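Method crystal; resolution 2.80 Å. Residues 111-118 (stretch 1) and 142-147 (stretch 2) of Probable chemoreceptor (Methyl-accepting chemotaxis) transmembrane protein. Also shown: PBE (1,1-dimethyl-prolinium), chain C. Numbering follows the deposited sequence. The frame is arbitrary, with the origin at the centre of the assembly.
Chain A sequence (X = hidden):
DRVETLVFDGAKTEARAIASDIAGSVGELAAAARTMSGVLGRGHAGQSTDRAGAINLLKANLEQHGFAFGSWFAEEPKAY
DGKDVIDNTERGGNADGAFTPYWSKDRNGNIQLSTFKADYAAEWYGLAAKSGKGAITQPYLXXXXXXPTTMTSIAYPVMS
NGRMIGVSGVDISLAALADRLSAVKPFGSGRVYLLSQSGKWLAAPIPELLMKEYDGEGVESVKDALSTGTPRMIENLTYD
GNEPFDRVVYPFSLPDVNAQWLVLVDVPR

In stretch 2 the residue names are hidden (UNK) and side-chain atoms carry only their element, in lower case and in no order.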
# COMPACT_ATOMS: atom_id res chain seq x y z
N ILE A 111 11.52 9.80 12.14
CA ILE A 111 11.23 8.38 12.36
C ILE A 111 11.07 8.12 13.84
O ILE A 111 11.89 8.57 14.65
CB ILE A 111 12.32 7.48 11.76
CG1 ILE A 111 12.65 7.91 10.33
CG2 ILE A 111 11.87 6.02 11.80
CD1 ILE A 111 13.92 8.77 10.23
N GLN A 112 10.03 7.37 14.20
CA GLN A 112 9.75 7.04 15.58
C GLN A 112 9.43 5.56 15.70
O GLN A 112 8.99 4.93 14.74
CB GLN A 112 8.57 7.85 16.12
CG GLN A 112 7.32 7.64 15.29
CD GLN A 112 6.11 8.32 15.87
OE1 GLN A 112 6.20 9.43 16.40
NE2 GLN A 112 4.96 7.66 15.78
N LEU A 113 9.64 5.03 16.90
CA LEU A 113 9.39 3.63 17.19
C LEU A 113 8.02 3.51 17.85
O LEU A 113 7.84 3.94 18.99
CB LEU A 113 10.47 3.06 18.10
CG LEU A 113 10.84 1.59 17.95
CD1 LEU A 113 11.85 1.20 19.02
CD2 LEU A 113 9.62 0.69 18.00
N SER A 114 7.06 2.94 17.14
CA SER A 114 5.71 2.79 17.65
C SER A 114 5.46 1.34 18.07
O SER A 114 6.39 0.54 18.20
CB SER A 114 4.71 3.26 16.59
OG SER A 114 5.13 4.49 16.01
N THR A 115 4.20 1.00 18.29
CA THR A 115 3.79 -0.37 18.56
C THR A 115 2.30 -0.46 18.29
O THR A 115 1.58 0.53 18.41
CB THR A 115 4.11 -0.81 19.99
OG1 THR A 115 5.52 -0.70 20.23
CG2 THR A 115 3.69 -2.25 20.20
N PHE A 116 1.86 -1.65 17.89
CA PHE A 116 0.50 -1.84 17.41
C PHE A 116 -0.06 -3.15 17.96
O PHE A 116 0.66 -3.98 18.51
CB PHE A 116 0.45 -1.82 15.88
CG PHE A 116 1.38 -2.82 15.24
CD1 PHE A 116 2.73 -2.56 15.12
CD2 PHE A 116 0.88 -4.01 14.73
CE1 PHE A 116 3.58 -3.47 14.53
CE2 PHE A 116 1.72 -4.92 14.13
CZ PHE A 116 3.08 -4.66 14.03
N LYS A 117 -1.37 -3.32 17.79
CA LYS A 117 -2.06 -4.51 18.26
C LYS A 117 -1.93 -5.64 17.24
O LYS A 117 -1.94 -5.41 16.02
CB LYS A 117 -3.54 -4.23 18.53
CG LYS A 117 -4.35 -5.50 18.79
CD LYS A 117 -5.84 -5.24 18.95
CE LYS A 117 -6.59 -6.55 19.19
NZ LYS A 117 -8.02 -6.35 19.55
N ALA A 118 -1.84 -6.87 17.75
CA ALA A 118 -1.65 -8.05 16.91
C ALA A 118 -3.01 -8.56 16.43
O ALA A 118 -3.55 -9.56 16.93
CB ALA A 118 -0.88 -9.12 17.67
N UNK A 142 -4.22 3.33 9.66
CA UNK A 142 -3.21 2.72 10.53
C UNK A 142 -3.36 3.18 11.98
O UNK A 142 -3.69 4.34 12.25
c UNK A 142 -1.81 3.05 10.02
N UNK A 143 -3.08 2.25 12.91
CA UNK A 143 -3.20 2.47 14.35
C UNK A 143 -1.93 3.01 14.99
O UNK A 143 -1.97 4.00 15.73
c UNK A 143 -3.60 1.17 15.06
c UNK A 143 -3.35 -0.19 17.22
o UNK A 143 -3.96 -1.09 16.60
c UNK A 143 -3.24 1.18 16.56
o UNK A 143 -2.83 -0.36 18.34
N UNK A 144 -0.80 2.36 14.76
CA UNK A 144 0.41 2.69 15.50
C UNK A 144 1.10 3.96 15.04
O UNK A 144 2.12 4.33 15.64
N UNK A 145 0.60 4.61 14.00
CA UNK A 145 1.24 5.82 13.51
C UNK A 145 1.08 6.95 14.52
O UNK A 145 0.10 7.02 15.27
c UNK A 145 0.92 5.13 11.13
c UNK A 145 0.65 6.22 12.15
o UNK A 145 -0.77 6.40 12.28
N UNK A 146 2.07 7.84 14.54
CA UNK A 146 2.01 9.04 15.38
C UNK A 146 0.66 9.70 15.20
O UNK A 146 -0.17 9.72 16.12
o UNK A 146 3.76 12.26 15.40
c UNK A 146 3.04 11.31 15.77
c UNK A 146 3.13 10.01 15.00
o UNK A 146 2.27 11.39 16.74
N UNK A 147 0.43 10.23 14.01
CA UNK A 147 -0.85 10.83 13.68
C UNK A 147 -1.62 9.86 12.79
O UNK A 147 -1.02 9.20 11.93
c UNK A 147 -0.50 13.27 14.07
c UNK A 147 -1.79 12.51 12.08
c UNK A 147 -0.65 12.20 13.01
N PBE C . 0.89 -1.07 10.94
CD PBE C . 1.06 -2.18 10.27
CA PBE C . -0.62 -1.08 11.14
CB PBE C . -0.88 -2.58 11.55
CG PBE C . -0.00 -3.24 10.92
CE PBE C . 1.63 -1.13 12.22
CF PBE C . 1.30 0.09 10.14
C PBE C . -1.14 -0.16 12.13
O PBE C . -2.31 -0.35 12.59
OXT PBE C . -0.48 0.83 12.53

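Position 142 has one side-chain atom, a carbon. It lies out of reach of stretch 1. Its single carbon comes 3.6 Å from OXT of PBE, so it lines the ligand site. One carbon alone is alanine, Ala 142.

Position 143 has three side-chain carbons in an unbranched chain, and the third carries two oxygens. The CA-to-CB bond points toward stretch 1. One of the oxygens lies 3.3 Å from Lys 117 N. Three carbons ending in a carboxylate make glutamate, Glu 143. Chi1 and chi2 are both t, so the chain is extended and its carboxylate reaches the backbone of stretch 1. Lys 117 N donates a weak hydrogen bond to Glu 143 OE2, with an angle of 128° at the hydrogen. The backbone Glu 143 N donates to PBE O at 2.7 Å.

Position 144 has no side-chain atoms. Its backbone CA lies 3.8 Å from Thr 115 O. With nothing beyond CA, this is glycine, Gly 144. The approach leaves little room: an ideal CB here would lie 3.2 Å from Thr 115 O, which is tight. Gly 144 O sits 3.0 Å from Ser 114 CB. Gly 144 N donates to PBE OXT at 2.7 Å.

Position 145 has one carbon carrying one oxygen and one carbon. It points away from stretch 1 and is buried. A beta-branched side chain with a hydroxyl is threonine, Thr 145. Its OG1 donates to the backbone O of position 147, at 2.8 Å.

Position 146 has two carbons, the second carrying two oxygens. Its CB is 3.1 Å from Gln 112 NE2. The short carboxylate is aspartate, Asp 146. Both carboxylate oxygens are hydrogen-bonded elsewhere in the structure. Gln 112 NE2 is also 3.1 Å from Asp 146 N, but both are donors and do not bond. Gln 112 NE2 instead donates to Ser 114 OG at 3.2 Å.

Position 147 has three carbons, one bonded to CA and carrying the other two. It makes no contact with stretch 1. This is valine, Val 147.

The contact is small, burying 281 Å² in total. It rests mainly on close packing of Gly 144 against the backbone of stretch 1. Both stretches also meet PBE: Phe 116 offers a ring face to its CE, with Phe 116 CD1 at 3.4 Å from PBE CE, while the amides of Glu 143 and Gly 144 hold its carboxylate.

Stretch 2, residues 142-147: AEGTDV
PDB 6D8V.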